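Local coordinates for acetyl-CoA acetyltransferase (Mycobacterium smegmatis, PDB 4EGV), which is a monomeric thiolase-like protein with an additional C-terminal domain and probably acts as an acyltransferase, at residues 196-201 with 410-415; 446-451 with 475-480. All coordinates share one frame; numbering follows the deposited sequence.

Contact 1: 196-201 with 410-415; sequences GLLENA and GIASKY
Leu-198 carries the whole helix side of this contact, and it does so through one methyl group. Its CD2 points into the turn at 411-412 and meets Ala-412 CB at 4.0 Å. Next to that methyl comes Ile-411, whose CG2 is 4.1 Å from Leu-198 CD2; the carbonyl O of Ile-411 lies equally near. CG2 is the branch that faces the helix because it stands trans to the backbone N of Ile-411 (chi1 -51° for CG1), which sets it beside the residue's own carbonyl. CG1 and CD1 lead away from the leucine, toward the looser side, where Ile-411 is partly exposed. On the tight side, Leu-307 and Phe-348 also pack on Leu-198, and Phe-348 touches Ala-412 as well.

Polar bonds shape the turn around this apolar touch. Ser-413 OG accepts the N-H of Ile-411 at 3.1 Å, closing the loop on itself. Ala-412 N is hydrogen-bonded to Tyr-195 OH, from the same helix as Leu-198, and the Ile-411 O is hydrogen-bonded to Arg-310 NH1. Helix 191-206 is thereby applied to the connection between the antiparallel neighbours 402-409 and 414-421 of the large mixed sheet, a glycine-containing connection probably equivalent to the loop between the last two strands of the thiolase fold.

Contact 2: 446-451 with 475-480; sequences AITEKA and GRLDDG
Leu-477 reaches across to Thr-448 and Ala-451 with a single methyl, CD1, while CD2 is turned off to one side. The directions from CD1 to the two partners are nearly at right angles, so the methyl rests in the corner between them. Thr-448 presents OG1, 4.3 Å from Leu-477 CD1, and Ala-451 presents CB, 4.5 Å from the same CD1. The bonds leaving the alpha carbons of all three residues face the opposite segment, yet the backbones stay well apart, with 8.4 Å between Ala-451 CA and Leu-477 CA. Both distances at the methyl are generous; only the Ala-451 pair is apolar on both sides, and the contact is light.

The chi1 of Thr-448 (-41°) places OG1 on the side of the 475-480 segment, where it is hydrogen-bonded to Ser-481 OG. The threonine thus offers a hydroxyl already engaged just past the turn, and CG2 stays farther from the leucine. Arg-476 starts out in the other direction; its NE forms a salt bridge with Glu-458, on the adjoining strand 453-463.

Beyond the two segments, Phe-483 touches both Leu-477 and Ala-451 and so completes the apolar cluster. Thr-448 and Ala-446 are joined to Arg-482 by backbone hydrogen bonds, which lay the 446-448 backbone along the start of strand 482-487. Residues 477-480 form a turn with a weak bond from Gly-480 N to Leu-477 O, and Gly-480 has positive phi (85°), consistent with a type I turn with a G1 bulge. Such a turn links adjacent antiparallel strands, here the beta-hairpin 470-476/482-487 of the additional C-terminal domain, whose sequence family is related to OB-type domains, so an OB-like fold is probable.

How the contacts relate
The centres of the two contacts lie 20 Å apart and their nearest atoms about 8 Å apart, so they do not touch. Both segments of contact 1 precede those of contact 2 in the sequence. The centre of contact 1, which is buried, lies about 11 Å from the centre of the chain; that of contact 2, partly buried within the C-terminal domain, lies about 30 Å from it. Strand 453-463 bridges them: Thr-459 and Tyr-460 are hydrogen-bonded to helix 191-206, and the same strand follows directly on 446-451 and pairs with 470-476. Contact 1 therefore belongs to the thiolase body where that domain docks, and contact 2 to the domain's own hairpin.

Contact 1: 196-201 with 410-415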
# COMPACT_ATOMS: atom_id res chain seq x y z
N GLY A 196 2.02 12.85 -6.28
CA GLY A 196 2.94 13.90 -6.61
C GLY A 196 2.82 15.04 -5.64
O GLY A 196 3.84 15.60 -5.22
N LEU A 197 1.59 15.39 -5.30
CA LEU A 197 1.32 16.48 -4.37
C LEU A 197 1.86 16.19 -2.95
O LEU A 197 2.36 17.07 -2.25
CB LEU A 197 -0.18 16.77 -4.31
CG LEU A 197 -0.78 17.49 -5.51
CD1 LEU A 197 -2.24 17.23 -5.72
CD2 LEU A 197 -0.46 18.95 -5.50
N LEU A 198 1.72 14.95 -2.51
CA LEU A 198 2.16 14.51 -1.20
C LEU A 198 3.64 14.49 -1.09
O LEU A 198 4.19 14.83 -0.12
CB LEU A 198 1.65 13.10 -0.90
CG LEU A 198 0.33 12.83 -0.17
CD1 LEU A 198 -0.76 13.66 -0.66
CD2 LEU A 198 -0.04 11.43 -0.22
N GLU A 199 4.25 14.00 -2.14
CA GLU A 199 5.66 13.97 -2.28
C GLU A 199 6.31 15.34 -2.36
O GLU A 199 7.35 15.49 -1.85
CB GLU A 199 5.98 13.14 -3.49
CG GLU A 199 7.31 12.53 -3.48
CD GLU A 199 7.35 11.15 -2.90
OE1 GLU A 199 8.11 10.95 -1.98
OE2 GLU A 199 6.69 10.26 -3.40
N ASN A 200 5.67 16.34 -2.97
CA ASN A 200 6.20 17.67 -3.01
C ASN A 200 5.92 18.42 -1.72
O ASN A 200 6.63 19.29 -1.35
CB ASN A 200 5.67 18.42 -4.21
CG ASN A 200 6.39 18.10 -5.44
OD1 ASN A 200 7.54 17.83 -5.41
ND2 ASN A 200 5.72 18.13 -6.52
N ALA A 201 4.89 18.01 -1.03
CA ALA A 201 4.61 18.51 0.33
C ALA A 201 5.65 18.05 1.39
O ALA A 201 5.94 18.79 2.34
CB ALA A 201 3.20 18.20 0.74
N GLY A 410 -5.12 3.82 -0.75
CA GLY A 410 -5.70 4.98 -1.42
C GLY A 410 -4.77 6.08 -1.80
O GLY A 410 -3.83 5.86 -2.45
N ILE A 411 -5.02 7.29 -1.36
CA ILE A 411 -4.04 8.35 -1.45
C ILE A 411 -3.32 8.52 -0.13
O ILE A 411 -3.53 9.49 0.51
CB ILE A 411 -4.70 9.71 -1.81
CG1 ILE A 411 -5.59 9.58 -3.04
CG2 ILE A 411 -3.67 10.76 -2.09
CD1 ILE A 411 -4.90 9.02 -4.27
N ALA A 412 -2.47 7.58 0.25
CA ALA A 412 -2.08 7.37 1.67
C ALA A 412 -3.27 7.40 2.63
O ALA A 412 -3.11 7.84 3.75
CB ALA A 412 -1.01 8.36 2.11
N SER A 413 -4.45 6.95 2.18
CA SER A 413 -5.72 7.11 2.94
C SER A 413 -5.86 6.04 4.00
O SER A 413 -6.47 6.26 5.01
CB SER A 413 -6.96 7.08 2.03
OG SER A 413 -6.92 8.02 1.01
N LYS A 414 -5.31 4.87 3.73
CA LYS A 414 -5.52 3.68 4.52
C LYS A 414 -4.22 2.90 4.68
O LYS A 414 -3.44 2.75 3.74
CB LYS A 414 -6.57 2.80 3.85
CG LYS A 414 -7.97 3.06 4.27
CD LYS A 414 -8.91 2.40 3.29
CE LYS A 414 -10.38 2.64 3.64
NZ LYS A 414 -11.26 1.54 3.08
N TYR A 415 -4.00 2.42 5.90
CA TYR A 415 -2.85 1.60 6.21
C TYR A 415 -3.16 0.46 7.18
O TYR A 415 -3.80 0.64 8.20
CB TYR A 415 -1.74 2.48 6.72
CG TYR A 415 -0.41 2.00 6.32
CD1 TYR A 415 0.11 2.34 5.07
CD2 TYR A 415 0.37 1.24 7.20
CE1 TYR A 415 1.40 1.93 4.67
CE2 TYR A 415 1.66 0.82 6.83
CZ TYR A 415 2.17 1.17 5.55
OH TYR A 415 3.43 0.76 5.17

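Contact 2: 446-451 with 475-480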
# COMPACT_ATOMS: atom_id res chain seq x y z
N ALA A 446 -9.19 24.12 7.07
CA ALA A 446 -10.39 24.65 6.40
C ALA A 446 -10.16 24.80 4.90
O ALA A 446 -9.06 25.08 4.47
CB ALA A 446 -10.82 25.97 7.04
N ILE A 447 -11.21 24.59 4.11
CA ILE A 447 -11.16 24.65 2.64
C ILE A 447 -12.11 25.76 2.13
O ILE A 447 -13.25 25.87 2.58
CB ILE A 447 -11.54 23.27 1.98
CG1 ILE A 447 -10.76 22.11 2.60
CG2 ILE A 447 -11.31 23.30 0.47
CD1 ILE A 447 -11.55 20.83 2.73
N THR A 448 -11.61 26.59 1.23
CA THR A 448 -12.46 27.50 0.49
C THR A 448 -12.51 26.96 -0.93
O THR A 448 -11.52 27.05 -1.66
CB THR A 448 -11.88 28.94 0.46
OG1 THR A 448 -11.35 29.28 1.75
CG2 THR A 448 -12.95 29.97 0.04
N GLU A 449 -13.65 26.38 -1.31
CA GLU A 449 -13.78 25.77 -2.64
C GLU A 449 -13.62 26.82 -3.76
O GLU A 449 -12.84 26.60 -4.67
CB GLU A 449 -15.07 24.93 -2.77
CG GLU A 449 -15.15 23.75 -1.78
CD GLU A 449 -16.27 22.74 -2.09
OE1 GLU A 449 -17.46 23.05 -1.94
OE2 GLU A 449 -15.95 21.59 -2.45
N LYS A 450 -14.32 27.95 -3.64
CA LYS A 450 -14.29 29.00 -4.67
C LYS A 450 -13.35 30.15 -4.32
O LYS A 450 -13.78 31.24 -4.03
CB LYS A 450 -15.70 29.56 -4.88
CG LYS A 450 -16.73 28.54 -5.32
CD LYS A 450 -18.00 29.26 -5.76
CE LYS A 450 -18.91 28.36 -6.59
NZ LYS A 450 -19.97 27.79 -5.74
N ALA A 451 -12.05 29.89 -4.37
CA ALA A 451 -11.05 30.86 -3.92
C ALA A 451 -10.76 32.00 -4.92
O ALA A 451 -10.45 31.76 -6.10
CB ALA A 451 -9.76 30.15 -3.57
N GLY A 475 -3.02 25.52 -2.52
CA GLY A 475 -2.59 26.77 -1.95
C GLY A 475 -3.19 27.14 -0.62
O GLY A 475 -4.01 26.47 -0.09
N ARG A 476 -2.72 28.24 -0.09
CA ARG A 476 -3.16 28.70 1.19
C ARG A 476 -3.60 30.09 0.91
O ARG A 476 -3.04 30.73 0.07
CB ARG A 476 -1.95 28.85 2.07
CG ARG A 476 -1.74 27.86 3.13
CD ARG A 476 -2.93 27.10 3.55
NE ARG A 476 -2.42 25.94 4.24
CZ ARG A 476 -2.63 25.66 5.50
NH1 ARG A 476 -3.41 26.43 6.23
NH2 ARG A 476 -2.08 24.62 6.03
N LEU A 477 -4.56 30.61 1.63
CA LEU A 477 -4.78 32.04 1.57
C LEU A 477 -4.19 32.81 2.76
O LEU A 477 -3.39 32.30 3.52
CB LEU A 477 -6.24 32.35 1.44
CG LEU A 477 -6.81 31.91 0.14
CD1 LEU A 477 -8.26 31.87 0.30
CD2 LEU A 477 -6.44 32.87 -0.90
N ASP A 478 -4.61 34.06 2.90
CA ASP A 478 -4.29 34.85 4.06
C ASP A 478 -5.10 34.31 5.22
O ASP A 478 -4.58 34.06 6.28
CB ASP A 478 -4.63 36.29 3.78
CG ASP A 478 -3.78 36.91 2.70
OD1 ASP A 478 -2.61 36.55 2.59
OD2 ASP A 478 -4.27 37.79 1.98
N ASP A 479 -6.38 34.12 5.00
CA ASP A 479 -7.28 33.42 5.92
C ASP A 479 -6.70 32.09 6.49
O ASP A 479 -7.14 31.61 7.53
CB ASP A 479 -8.55 33.18 5.08
CG ASP A 479 -9.84 32.99 5.88
OD1 ASP A 479 -9.94 33.22 7.11
OD2 ASP A 479 -10.83 32.61 5.22
N GLY A 480 -5.75 31.48 5.78
CA GLY A 480 -5.17 30.18 6.16
C GLY A 480 -5.93 28.94 5.71
O GLY A 480 -5.51 27.82 6.01